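Long-range contacts in hypoxanthine phosphoribosyltransferase (Bacillus anthracis, PDB 4QYI), which probably transfers the phosphoribosyl group of phosphoribosyl pyrophosphate onto hypoxanthine or guanine, giving the nucleotide in purine salvage: residues E36-I41 with I58-T63; E24-I29 with A52-H57; G94-V99 with P122-F127; T63-S68 with D87-I92. One frame throughout, in Å; residues are numbered along the deposited sequence. Where two conformers were deposited one is given.

Contact 1 of 4, residues E36-I41 with I58-T63; sequences EEIVVI and IKNDVT
Strands 38-43 and 62-71 start side by side here, parallel, as the two outer members of a beta-alpha-beta unit whose helix is 48-55. The tight part is the backbone. Ile-38 N gives its hydrogen to Asp-61 O at 2.9 Å, Ile-38 O takes that of Thr-63 N at 2.9 Å, and Thr-63 O receives Val-40 N at 2.7 Å, each donor lying nearly along the C=O axis. Branched residues suit this extended chain. Val-40 CG2 crosses Val-62 CG1 obliquely at 3.9 Å, while Ile-38, its CG1 beside the backbone N, brings CD1 across the flat amide of Asn-60, 4.0 Å from CG. That amide is fixed by a straight bond: Asn-60 ND2 meets Glu-36 O at 2.8 Å (173°), with the acceptor lying in the amide plane, so the bond extends the pairing back ahead of the first strand residues. Helix 15-32 covers this face, where Ile-29 touches Ile-38.

The loose side is acidic and more open, at the edge facing another chain. Glu-37 and Asp-61 run alongside each other, pointing the same way, with CG of Glu-37 3.9 Å from CB of Asp-61 and the oxygens Glu-37 OE2 and Asp-61 OD2 4.5 Å apart. Each also makes a long, weak ion pair with a basic side chain of that chain. Like charges so close should repel mildly, so cohesion is likely to come mainly from the directional backbone bonds and the buried aliphatic groups.

Contact 2 of 4, residues E24-I29 with A52-H57; sequences ELALQI and ADLIRH
Leu-54 lays its two methyls over one flank of helix 15-32: CD1 comes to 3.9 Å from Ala-26 N and 4.1 Å from Leu-25 CB, and CD2 meets Ile-29 CD1 tip to tip at 4.1 Å. Its CG is anti to the backbone N (chi1 -178°), which carries the fork out from helix 48-55 to the other helix. Ala-26 is small enough for the closest approach of the pair, its CB standing 3.5 Å from His-57 CB. No hydrogen bond crosses, so the join is wholly apolar.

Both helices pack on the same face of the central, mostly parallel sheet of this phosphoribosyltransferase alpha/beta fold, where Ile-29 rests on Ile-98 and Leu-54 on Val-100. Ile-58, just past His-57, also fills in against Ala-26 and Ile-29.

Polar groups turn off the seam. The imidazole of His-57 leads away from helix 15-32, and its ND1 makes a weak bond to Asp-53 O within its own segment. Arg-56 folds its long chain back so that NE reaches Ala-52 O at 3.0 Å, coming in above the carbonyl plane, while Ala-52 O itself lies close to the guanidinium plane. Its NH2 forms a salt bridge with Asp-53 OD1 at 2.9 Å, and its NH1 a second one with an acidic side chain of another chain. Asp-53 OD2 is held by the hydroxyl of Tyr-158 and by a basic side chain of that other chain.

Contact 3 of 4, residues G94-V99 with P122-F127; sequences GKNVIV and PKALKF
Strands 96-99 and 124-127 run parallel, their axes 4.7 Å apart at closest and 19° off, in the regular alternating register of Val-97 N to Ala-124 O, Lys-126 N to Val-97 O and Val-99 N to Lys-126 O. They are neighbours in the parallel core of the phosphoribosyltransferase fold, linked through helix 108-118 in a beta-alpha-beta crossover. At the entrance Lys-95 O takes Ala-124 N at 3.1 Å and, weakly, Lys-123 N. Gly-94 turns the chain in with a positive phi of 72°, a conformation glycine adopts easily.

The face with Val-97, Val-99, Leu-125 and Phe-127 is apolar and lies under helix 108-118. Leu-125 CD1 fits between Val-97 CG1 (3.6 Å) and Val-99 CG2 (3.7 Å), placed there by a CG anti to its backbone N. Phe-127 lies alongside Val-99, its CD1 3.6 Å from Val-99 CB. Val-97 CG2 also crosses the ring of Pro-122, 3.8 Å from its CB.

The other face carries Asn-96, whose ND2 is held by Glu-36 OE2 and Glu-37 O. Its OD1, buried without a polar partner, sits 3.7 Å from both Lys-123 CD and Ala-124 CB.

Contact 4 of 4, residues T63-S68 with D87-I92; sequences TIDFIS and DIDVNI
Asp-65 OD2 is gripped by two successive backbone N-H groups of the loop 87-92. Asp-89 N lies 2.7 Å away on the syn lone pair of Asp-65 OD2, and Val-90 N reaches the same oxygen from above the carboxylate plane at 3.0 Å (158°). A CG anti to the backbone N (chi1 -161°) sends the group out from the strand to meet them. An aspartate suits the place, since one oxygen can take both loop donors while OD1 stays available: it accepts Phe-66 N at 2.8 Å and forms a salt bridge with a basic side chain of another chain.

The aliphatic groups close round the acid. Val-90 slides past Asp-65 in the opposite direction, its CG2 3.7 Å from Asp-65 CB, and its CG1 meets Thr-63 CG2 tip to tip at 3.8 Å. Ile-88 CB also stands 3.5 Å from Asp-65 OD2. Asp-89 brings a second carboxylate close, with its OD2 3.8 Å from Asp-65 OD1; this crowding is probably eased by the salt bridge from Lys-86 to Asp-89 OD1 and by a basic side chain of the other chain at OD2. Nearby, Asp-87 OD1 is shared by Ile-88 N and His-116 NE2.

Strand 62-71 and the loop run nearly opposite ways without any backbone pairing: a carboxylate tying an irregular loop to a strand of the alpha/beta sheet in this phosphoribosyltransferase fold.

Overall arrangement
Three of the contacts meet in one sheet. Strand 38-43 of contact 1 lies between strand 62-71, shared through Thr-63 with contact 4, and strand 96-101 of contact 3; Val-40 O to Asp-65 N (2.9 Å) and Val-39 N to Asn-96 O (2.8 Å) are probable hydrogen bonds across these seams. Contact 2 covers one face, where Ile-29 CG2 comes to 3.3 Å from Ile-98 CD1. Ile-92 reaches over to Val-97, joining contacts 4 and 3. The magnesium ion sits at Glu-101 and Asp-102, where strand 96-101 ends, about 9 Å from the side chains of Val-99 and Ile-67 and about 13 Å from those of Val-40 and Leu-54.

Contact 1 of 4, residues E36-I41 with I58-T63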
loop_
_atom_site.group_PDB
_atom_site.type_symbol
_atom_site.label_atom_id
_atom_site.label_comp_id
_atom_site.label_asym_id
_atom_site.label_seq_id
_atom_site.Cartn_x
_atom_site.Cartn_y
_atom_site.Cartn_z
ATOM N N GLU A 36 -15.100 -0.103 18.868
ATOM C CA GLU A 36 -15.706 -0.129 17.538
ATOM C C GLU A 36 -14.775 -0.529 16.414
ATOM O O GLU A 36 -13.564 -0.413 16.514
ATOM C CB GLU A 36 -16.304 1.237 17.189
ATOM C CG GLU A 36 -17.280 1.735 18.245
ATOM C CD GLU A 36 -18.122 2.903 17.800
ATOM O OE1 GLU A 36 -18.307 3.800 18.636
ATOM O OE2 GLU A 36 -18.600 2.935 16.633
ATOM N N GLU A 37 -15.385 -0.995 15.334
ATOM C CA GLU A 37 -14.684 -1.353 14.099
ATOM C C GLU A 37 -14.356 -0.047 13.376
ATOM O O GLU A 37 -15.037 0.954 13.573
ATOM C CB GLU A 37 -15.578 -2.204 13.209
ATOM C CG GLU A 37 -16.088 -3.458 13.904
ATOM C CD GLU A 37 -17.023 -4.267 13.024
ATOM O OE1 GLU A 37 -16.990 -4.090 11.788
ATOM O OE2 GLU A 37 -17.793 -5.082 13.575
ATOM N N ILE A 38 -13.315 -0.065 12.549
ATOM C CA ILE A 38 -12.898 1.108 11.802
ATOM C C ILE A 38 -12.609 0.748 10.364
ATOM O O ILE A 38 -12.129 -0.342 10.081
ATOM C CB ILE A 38 -11.587 1.686 12.370
ATOM C CG1 ILE A 38 -11.769 2.084 13.834
ATOM C CG2 ILE A 38 -11.138 2.902 11.571
ATOM C CD1 ILE A 38 -10.454 2.402 14.518
ATOM N N VAL A 39 -12.925 1.669 9.450
ATOM C CA VAL A 39 -12.590 1.503 8.051
ATOM C C VAL A 39 -11.501 2.545 7.773
ATOM O O VAL A 39 -11.682 3.740 8.029
ATOM C CB VAL A 39 -13.769 1.761 7.092
ATOM C CG1 VAL A 39 -13.297 1.709 5.633
ATOM C CG2 VAL A 39 -14.890 0.757 7.339
ATOM N N VAL A 40 -10.367 2.077 7.281
ATOM C CA VAL A 40 -9.264 2.957 6.933
ATOM C C VAL A 40 -9.219 3.068 5.415
ATOM O O VAL A 40 -9.214 2.069 4.711
ATOM C CB VAL A 40 -7.921 2.443 7.463
ATOM C CG1 VAL A 40 -6.768 3.246 6.893
ATOM C CG2 VAL A 40 -7.893 2.519 8.966
ATOM N N ILE A 41 -9.263 4.296 4.911
ATOM C CA ILE A 41 -9.186 4.519 3.484
ATOM C C ILE A 41 -7.934 5.312 3.204
ATOM O O ILE A 41 -7.824 6.495 3.549
ATOM C CB ILE A 41 -10.399 5.266 2.929
ATOM C CG1 ILE A 41 -11.671 4.446 3.147
ATOM C CG2 ILE A 41 -10.225 5.505 1.429
ATOM C CD1 ILE A 41 -12.902 5.220 2.787
ATOM N N ILE A 58 -2.981 -0.612 15.266
ATOM C CA ILE A 58 -4.370 -0.457 15.693
ATOM C C ILE A 58 -4.934 -1.833 16.003
ATOM O O ILE A 58 -4.974 -2.716 15.144
ATOM C CB ILE A 58 -5.214 0.259 14.623
ATOM C CG1 ILE A 58 -4.700 1.688 14.458
ATOM C CG2 ILE A 58 -6.681 0.278 15.026
ATOM C CD1 ILE A 58 -5.280 2.411 13.256
ATOM N N LYS A 59 -5.419 -1.997 17.220
ATOM C CA LYS A 59 -5.944 -3.299 17.643
ATOM C C LYS A 59 -7.402 -3.494 17.310
ATOM O O LYS A 59 -7.864 -4.618 17.288
ATOM C CB LYS A 59 -5.680 -3.632 19.137
ATOM C CG LYS A 59 -4.238 -4.045 19.538
ATOM C CD LYS A 59 -3.344 -2.880 19.950
ATOM C CE LYS A 59 -3.767 -2.438 21.340
ATOM N NZ LYS A 59 -3.067 -1.195 21.755
ATOM N N ASN A 60 -8.139 -2.410 17.081
ATOM C CA ASN A 60 -9.536 -2.528 16.690
ATOM C C ASN A 60 -9.649 -3.344 15.401
ATOM O O ASN A 60 -8.658 -3.523 14.670
ATOM C CB ASN A 60 -10.148 -1.159 16.364
ATOM C CG ASN A 60 -10.072 -0.170 17.513
ATOM O OD1 ASN A 60 -8.987 0.144 17.991
ATOM N ND2 ASN A 60 -11.216 0.398 17.897
ATOM N N ASP A 61 -10.856 -3.846 15.121
ATOM C CA ASP A 61 -11.115 -4.527 13.842
ATOM C C ASP A 61 -11.003 -3.469 12.772
ATOM O O ASP A 61 -11.783 -2.530 12.755
ATOM C CB ASP A 61 -12.541 -5.109 13.694
ATOM C CG ASP A 61 -12.676 -6.492 14.294
ATOM O OD1 ASP A 61 -11.649 -7.073 14.713
ATOM O OD2 ASP A 61 -13.815 -7.008 14.332
ATOM N N VAL A 62 -10.083 -3.649 11.842
ATOM C CA VAL A 62 -9.900 -2.691 10.774
ATOM C C VAL A 62 -10.177 -3.270 9.391
ATOM O O VAL A 62 -9.742 -4.372 9.070
ATOM C CB VAL A 62 -8.448 -2.148 10.799
ATOM C CG1 VAL A 62 -8.129 -1.338 9.557
ATOM C CG2 VAL A 62 -8.186 -1.306 12.053
ATOM N N THR A 63 -10.884 -2.498 8.576
ATOM C CA THR A 63 -11.123 -2.825 7.164
ATOM C C THR A 63 -10.345 -1.764 6.405
ATOM O O THR A 63 -10.428 -0.585 6.736
ATOM C CB THR A 63 -12.599 -2.732 6.770
ATOM O OG1 THR A 63 -13.303 -3.782 7.403
ATOM C CG2 THR A 63 -12.802 -2.879 5.237
#

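Contact 2 of 4, residues E24-I29 with A52-H57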
loop_
_atom_site.group_PDB
_atom_site.type_symbol
_atom_site.label_atom_id
_atom_site.label_comp_id
_atom_site.label_asym_id
_atom_site.label_seq_id
_atom_site.Cartn_x
_atom_site.Cartn_y
_atom_site.Cartn_z
ATOM N N GLU A 24 2.114 6.427 18.158
ATOM C CA GLU A 24 1.351 7.406 18.906
ATOM C C GLU A 24 0.035 7.784 18.220
ATOM O O GLU A 24 -0.995 7.934 18.877
ATOM C CB GLU A 24 2.221 8.631 19.134
ATOM C CG GLU A 24 1.459 9.883 19.591
ATOM C CD GLU A 24 2.395 11.017 19.949
ATOM O OE1 GLU A 24 1.926 11.970 20.607
ATOM O OE2 GLU A 24 3.594 10.955 19.580
ATOM N N LEU A 25 0.062 7.934 16.899
ATOM C CA LEU A 25 -1.167 8.243 16.167
ATOM C C LEU A 25 -2.160 7.091 16.282
ATOM O O LEU A 25 -3.358 7.306 16.425
ATOM C CB LEU A 25 -0.874 8.520 14.697
ATOM C CG LEU A 25 -0.092 9.800 14.431
ATOM C CD1 LEU A 25 0.212 9.920 12.952
ATOM C CD2 LEU A 25 -0.814 11.039 14.943
ATOM N N ALA A 26 -1.643 5.867 16.260
ATOM C CA ALA A 26 -2.500 4.703 16.399
ATOM C C ALA A 26 -3.172 4.710 17.764
ATOM O O ALA A 26 -4.334 4.351 17.872
ATOM C CB ALA A 26 -1.713 3.418 16.182
ATOM N N LEU A 27 -2.454 5.108 18.812
ATOM C CA LEU A 27 -3.062 5.165 20.147
ATOM C C LEU A 27 -4.191 6.206 20.174
ATOM O O LEU A 27 -5.218 5.982 20.775
ATOM C CB LEU A 27 -2.015 5.470 21.224
ATOM C CG LEU A 27 -0.994 4.362 21.555
ATOM C CD1 LEU A 27 0.151 4.915 22.400
ATOM C CD2 LEU A 27 -1.660 3.172 22.254
ATOM N N GLN A 28 -3.976 7.349 19.539
ATOM C CA GLN A 28 -4.990 8.402 19.501
ATOM C C GLN A 28 -6.253 7.896 18.795
ATOM O O GLN A 28 -7.364 8.117 19.254
ATOM C CB GLN A 28 -4.438 9.621 18.791
ATOM C CG GLN A 28 -3.240 10.241 19.482
ATOM C CD GLN A 28 -2.646 11.394 18.697
ATOM O OE1 GLN A 28 -3.271 11.924 17.790
ATOM N NE2 GLN A 28 -1.423 11.776 19.043
ATOM N N ILE A 29 -6.060 7.178 17.697
ATOM C CA ILE A 29 -7.173 6.580 16.970
ATOM C C ILE A 29 -7.918 5.538 17.822
ATOM O O ILE A 29 -9.139 5.547 17.895
ATOM C CB ILE A 29 -6.679 5.959 15.653
ATOM C CG1 ILE A 29 -6.224 7.088 14.728
ATOM C CG2 ILE A 29 -7.765 5.089 15.021
ATOM C CD1 ILE A 29 -5.463 6.611 13.516
ATOM N N ALA A 52 0.304 1.049 5.937
ATOM C CA ALA A 52 0.742 -0.286 6.309
ATOM C C ALA A 52 1.254 -0.279 7.761
ATOM O O ALA A 52 0.919 -1.160 8.533
ATOM C CB ALA A 52 1.834 -0.782 5.364
ATOM N N ASP A 53 2.037 0.736 8.133
ATOM C CA ASP A 53 2.583 0.803 9.486
ATOM C C ASP A 53 1.534 1.190 10.521
ATOM O O ASP A 53 1.485 0.616 11.609
ATOM C CB ASP A 53 3.735 1.803 9.574
ATOM C CG ASP A 53 4.990 1.333 8.852
ATOM O OD1 ASP A 53 5.082 0.150 8.434
ATOM O OD2 ASP A 53 5.902 2.168 8.730
ATOM N N LEU A 54 0.691 2.161 10.185
ATOM C CA LEU A 54 -0.331 2.626 11.114
ATOM C C LEU A 54 -1.315 1.534 11.518
ATOM O O LEU A 54 -1.586 1.322 12.711
ATOM C CB LEU A 54 -1.117 3.764 10.473
ATOM C CG LEU A 54 -2.213 4.416 11.332
ATOM C CD1 LEU A 54 -1.588 5.215 12.465
ATOM C CD2 LEU A 54 -3.074 5.317 10.459
ATOM N N ILE A 55 -1.857 0.829 10.538
ATOM C CA ILE A 55 -2.871 -0.177 10.867
ATOM C C ILE A 55 -2.371 -1.338 11.709
ATOM O O ILE A 55 -3.147 -1.933 12.475
ATOM C CB ILE A 55 -3.632 -0.690 9.629
ATOM C CG1 ILE A 55 -2.734 -1.547 8.732
ATOM C CG2 ILE A 55 -4.254 0.497 8.888
ATOM C CD1 ILE A 55 -3.480 -2.121 7.543
ATOM N N ARG A 56 -1.087 -1.643 11.604
ATOM C CA ARG A 56 -0.503 -2.730 12.373
ATOM C C ARG A 56 -0.393 -2.431 13.874
ATOM O O ARG A 56 -0.151 -3.333 14.658
ATOM C CB ARG A 56 0.833 -3.174 11.778
ATOM C CG ARG A 56 0.627 -4.019 10.537
ATOM C CD ARG A 56 1.926 -4.528 9.975
ATOM N NE ARG A 56 2.636 -3.471 9.284
ATOM C CZ ARG A 56 3.793 -3.619 8.655
ATOM N NH1 ARG A 56 4.414 -4.801 8.660
ATOM N NH2 ARG A 56 4.334 -2.578 8.034
ATOM N N HIS A 57 -0.565 -1.166 14.248
ATOM C CA HIS A 57 -0.574 -0.757 15.644
ATOM C C HIS A 57 -1.989 -0.561 16.154
ATOM O O HIS A 57 -2.181 -0.374 17.346
ATOM C CB HIS A 57 0.225 0.522 15.859
ATOM C CG HIS A 57 1.702 0.311 15.751
ATOM N ND1 HIS A 57 2.461 0.796 14.710
ATOM C CD2 HIS A 57 2.551 -0.393 16.536
ATOM C CE1 HIS A 57 3.718 0.420 14.872
ATOM N NE2 HIS A 57 3.798 -0.302 15.971
#

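Contact 3 of 4, residues G94-V99 with P122-F127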
loop_
_atom_site.group_PDB
_atom_site.type_symbol
_atom_site.label_atom_id
_atom_site.label_comp_id
_atom_site.label_asym_id
_atom_site.label_seq_id
_atom_site.Cartn_x
_atom_site.Cartn_y
_atom_site.Cartn_z
ATOM N N GLY A 94 -22.722 4.105 7.629
ATOM C CA GLY A 94 -22.870 3.859 9.080
ATOM C C GLY A 94 -21.583 3.390 9.751
ATOM O O GLY A 94 -21.611 2.929 10.881
ATOM N N LYS A 95 -20.447 3.527 9.072
ATOM C CA LYS A 95 -19.176 3.095 9.638
ATOM C C LYS A 95 -18.311 4.255 10.082
ATOM O O LYS A 95 -18.545 5.416 9.728
ATOM C CB LYS A 95 -18.376 2.312 8.604
ATOM C CG LYS A 95 -19.114 1.152 7.953
ATOM C CD LYS A 95 -19.547 0.099 8.936
ATOM C CE LYS A 95 -20.343 -0.977 8.216
ATOM N NZ LYS A 95 -20.929 -1.942 9.178
ATOM N N ASN A 96 -17.311 3.909 10.882
ATOM C CA ASN A 96 -16.306 4.863 11.331
ATOM C C ASN A 96 -15.216 4.842 10.284
ATOM O O ASN A 96 -14.615 3.800 10.041
ATOM C CB ASN A 96 -15.745 4.422 12.653
ATOM C CG ASN A 96 -16.787 4.444 13.734
ATOM O OD1 ASN A 96 -17.502 5.433 13.886
ATOM N ND2 ASN A 96 -16.852 3.393 14.515
ATOM N N VAL A 97 -14.941 5.990 9.684
ATOM C CA VAL A 97 -13.950 6.053 8.626
ATOM C C VAL A 97 -12.793 6.995 8.927
ATOM O O VAL A 97 -12.986 8.144 9.354
ATOM C CB VAL A 97 -14.599 6.561 7.324
ATOM C CG1 VAL A 97 -13.588 6.593 6.192
ATOM C CG2 VAL A 97 -15.794 5.705 6.942
ATOM N N ILE A 98 -11.585 6.498 8.713
ATOM C CA ILE A 98 -10.403 7.339 8.837
ATOM C C ILE A 98 -9.722 7.368 7.478
ATOM O O ILE A 98 -9.319 6.328 6.953
ATOM C CB ILE A 98 -9.434 6.854 9.899
ATOM C CG1 ILE A 98 -10.155 6.869 11.243
ATOM C CG2 ILE A 98 -8.215 7.777 9.929
ATOM C CD1 ILE A 98 -9.366 6.277 12.344
ATOM N N VAL A 99 -9.566 8.563 6.934
ATOM C CA VAL A 99 -8.920 8.731 5.631
ATOM C C VAL A 99 -7.476 9.070 5.925
ATOM O O VAL A 99 -7.179 10.035 6.647
ATOM C CB VAL A 99 -9.585 9.831 4.807
ATOM C CG1 VAL A 99 -8.903 10.004 3.451
ATOM C CG2 VAL A 99 -11.050 9.498 4.620
ATOM N N PRO A 122 -21.293 7.887 6.149
ATOM C CA PRO A 122 -20.583 7.176 7.192
ATOM C C PRO A 122 -21.040 7.675 8.558
ATOM O O PRO A 122 -21.565 8.780 8.658
ATOM C CB PRO A 122 -19.132 7.591 6.958
ATOM C CG PRO A 122 -19.247 8.947 6.349
ATOM C CD PRO A 122 -20.424 8.830 5.428
ATOM N N LYS A 123 -20.832 6.866 9.584
ATOM C CA LYS A 123 -21.180 7.259 10.951
ATOM C C LYS A 123 -20.230 8.369 11.398
ATOM O O LYS A 123 -20.649 9.326 12.028
ATOM C CB LYS A 123 -21.065 6.059 11.879
ATOM C CG LYS A 123 -21.330 6.348 13.347
ATOM C CD LYS A 123 -21.143 5.054 14.138
ATOM C CE LYS A 123 -21.375 5.090 15.643
ATOM N NZ LYS A 123 -20.277 5.793 16.362
ATOM N N ALA A 124 -18.953 8.254 11.011
ATOM C CA ALA A 124 -17.949 9.254 11.356
ATOM C C ALA A 124 -16.857 9.256 10.285
ATOM O O ALA A 124 -16.598 8.232 9.650
ATOM C CB ALA A 124 -17.355 8.951 12.712
ATOM N N LEU A 125 -16.247 10.419 10.066
ATOM C CA LEU A 125 -15.232 10.566 9.036
ATOM C C LEU A 125 -14.161 11.499 9.528
ATOM O O LEU A 125 -14.400 12.679 9.739
ATOM C CB LEU A 125 -15.861 11.158 7.784
ATOM C CG LEU A 125 -14.936 11.378 6.571
ATOM C CD1 LEU A 125 -14.501 10.066 5.968
ATOM C CD2 LEU A 125 -15.677 12.204 5.538
ATOM N N LYS A 126 -12.968 10.962 9.730
ATOM C CA LYS A 126 -11.862 11.768 10.228
ATOM C C LYS A 126 -10.686 11.641 9.293
ATOM O O LYS A 126 -10.619 10.697 8.513
ATOM C CB LYS A 126 -11.460 11.283 11.614
ATOM C CG LYS A 126 -12.587 11.320 12.638
ATOM C CD LYS A 126 -13.122 12.720 12.888
ATOM C CE LYS A 126 -14.242 12.721 13.918
ATOM N NZ LYS A 126 -14.686 14.114 14.191
ATOM N N PHE A 127 -9.761 12.592 9.396
ATOM C CA PHE A 127 -8.555 12.601 8.578
ATOM C C PHE A 127 -7.291 12.424 9.404
ATOM O O PHE A 127 -7.153 13.019 10.474
ATOM C CB PHE A 127 -8.505 13.889 7.759
ATOM C CG PHE A 127 -9.654 13.986 6.829
ATOM C CD1 PHE A 127 -9.592 13.374 5.602
ATOM C CD2 PHE A 127 -10.834 14.574 7.236
ATOM C CE1 PHE A 127 -10.670 13.399 4.761
ATOM C CE2 PHE A 127 -11.918 14.613 6.398
ATOM C CZ PHE A 127 -11.836 14.022 5.153
#

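Contact 4 of 4, residues T63-S68 with D87-I92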
loop_
_atom_site.group_PDB
_atom_site.type_symbol
_atom_site.label_atom_id
_atom_site.label_comp_id
_atom_site.label_asym_id
_atom_site.label_seq_id
_atom_site.Cartn_x
_atom_site.Cartn_y
_atom_site.Cartn_z
ATOM N N THR A 63 -10.884 -2.498 8.576
ATOM C CA THR A 63 -11.123 -2.825 7.164
ATOM C C THR A 63 -10.345 -1.764 6.405
ATOM O O THR A 63 -10.428 -0.585 6.736
ATOM C CB THR A 63 -12.599 -2.732 6.770
ATOM O OG1 THR A 63 -13.303 -3.782 7.403
ATOM C CG2 THR A 63 -12.802 -2.879 5.237
ATOM N N ILE A 64 -9.530 -2.149 5.438
ATOM C CA ILE A 64 -8.812 -1.109 4.705
ATOM C C ILE A 64 -9.193 -1.129 3.230
ATOM O O ILE A 64 -9.461 -2.169 2.671
ATOM C CB ILE A 64 -7.278 -1.118 4.937
ATOM C CG1 ILE A 64 -6.618 0.070 4.209
ATOM C CG2 ILE A 64 -6.661 -2.411 4.468
ATOM C CD1 ILE A 64 -5.220 0.401 4.691
ATOM N N ASP A 65 -9.222 0.043 2.613
ATOM C CA ASP A 65 -9.498 0.138 1.184
ATOM C C ASP A 65 -8.678 1.334 0.694
ATOM O O ASP A 65 -8.070 2.077 1.495
ATOM C CB ASP A 65 -10.997 0.309 0.903
ATOM C CG ASP A 65 -11.390 -0.039 -0.552
ATOM O OD1 ASP A 65 -10.511 -0.409 -1.370
ATOM O OD2 ASP A 65 -12.598 0.028 -0.872
ATOM N N PHE A 66 -8.653 1.504 -0.621
ATOM C CA PHE A 66 -7.882 2.554 -1.240
ATOM C C PHE A 66 -8.698 3.411 -2.199
ATOM O O PHE A 66 -9.680 2.962 -2.790
ATOM C CB PHE A 66 -6.737 1.929 -2.031
ATOM C CG PHE A 66 -5.816 1.102 -1.206
ATOM C CD1 PHE A 66 -4.825 1.714 -0.455
ATOM C CD2 PHE A 66 -5.929 -0.270 -1.175
ATOM C CE1 PHE A 66 -3.970 0.973 0.325
ATOM C CE2 PHE A 66 -5.068 -1.029 -0.391
ATOM C CZ PHE A 66 -4.093 -0.404 0.360
ATOM N N ILE A 67 -8.267 4.653 -2.339
ATOM C CA ILE A 67 -8.871 5.565 -3.281
ATOM C C ILE A 67 -7.743 6.220 -4.056
ATOM O O ILE A 67 -6.657 6.454 -3.519
ATOM C CB ILE A 67 -9.788 6.608 -2.600
ATOM C CG1 ILE A 67 -10.562 7.404 -3.646
ATOM C CG2 ILE A 67 -8.992 7.560 -1.725
ATOM C CD1 ILE A 67 -11.732 8.198 -3.089
ATOM N N SER A 68 -7.995 6.481 -5.333
ATOM C CA SER A 68 -7.036 7.130 -6.190
ATOM C C SER A 68 -7.724 8.301 -6.896
ATOM O O SER A 68 -8.806 8.145 -7.463
ATOM C CB SER A 68 -6.417 6.156 -7.172
ATOM O OG SER A 68 -5.554 6.862 -8.021
ATOM N N ASP A 87 -12.517 4.483 -7.096
ATOM C CA ASP A 87 -13.405 4.750 -6.007
ATOM C C ASP A 87 -13.335 3.564 -5.027
ATOM O O ASP A 87 -12.757 2.534 -5.333
ATOM C CB ASP A 87 -14.814 4.871 -6.568
ATOM C CG ASP A 87 -15.767 5.618 -5.656
ATOM O OD1 ASP A 87 -15.374 6.020 -4.540
ATOM O OD2 ASP A 87 -16.905 5.892 -6.121
ATOM N N ILE A 88 -13.924 3.708 -3.859
ATOM C CA ILE A 88 -13.864 2.623 -2.900
ATOM C C ILE A 88 -14.805 1.471 -3.239
ATOM O O ILE A 88 -15.872 1.664 -3.829
ATOM C CB ILE A 88 -14.137 3.115 -1.475
ATOM C CG1 ILE A 88 -15.503 3.783 -1.376
ATOM C CG2 ILE A 88 -13.059 4.100 -1.033
ATOM C CD1 ILE A 88 -15.929 4.005 0.069
ATOM N N ASP A 89 -14.409 0.283 -2.813
ATOM C CA ASP A 89 -15.196 -0.917 -2.980
ATOM C C ASP A 89 -15.966 -1.250 -1.719
ATOM O O ASP A 89 -17.014 -1.847 -1.798
ATOM C CB ASP A 89 -14.272 -2.111 -3.201
ATOM C CG ASP A 89 -13.404 -1.940 -4.403
ATOM O OD1 ASP A 89 -13.968 -1.655 -5.464
ATOM O OD2 ASP A 89 -12.170 -2.101 -4.284
ATOM N N VAL A 90 -15.426 -0.909 -0.559
ATOM C CA VAL A 90 -16.065 -1.285 0.704
ATOM C C VAL A 90 -17.214 -0.400 1.092
ATOM O O VAL A 90 -17.328 0.747 0.663
ATOM C CB VAL A 90 -15.076 -1.295 1.871
ATOM C CG1 VAL A 90 -14.005 -2.341 1.641
ATOM C CG2 VAL A 90 -14.455 0.091 2.082
ATOM N N ASN A 91 -18.087 -0.963 1.913
ATOM C CA ASN A 91 -19.225 -0.250 2.432
ATOM C C ASN A 91 -18.851 0.607 3.636
ATOM O O ASN A 91 -18.428 0.079 4.653
ATOM C CB ASN A 91 -20.278 -1.264 2.888
ATOM C CG ASN A 91 -21.483 -0.605 3.514
ATOM O OD1 ASN A 91 -21.764 0.568 3.274
ATOM N ND2 ASN A 91 -22.155 -1.339 4.381
ATOM N N ILE A 92 -18.976 1.927 3.539
ATOM C CA ILE A 92 -18.694 2.780 4.693
ATOM C C ILE A 92 -19.967 3.398 5.290
ATOM O O ILE A 92 -19.896 4.203 6.219
ATOM C CB ILE A 92 -17.728 3.909 4.376
ATOM C CG1 ILE A 92 -18.307 4.847 3.308
ATOM C CG2 ILE A 92 -16.385 3.342 3.939
ATOM C CD1 ILE A 92 -17.420 6.038 3.027
#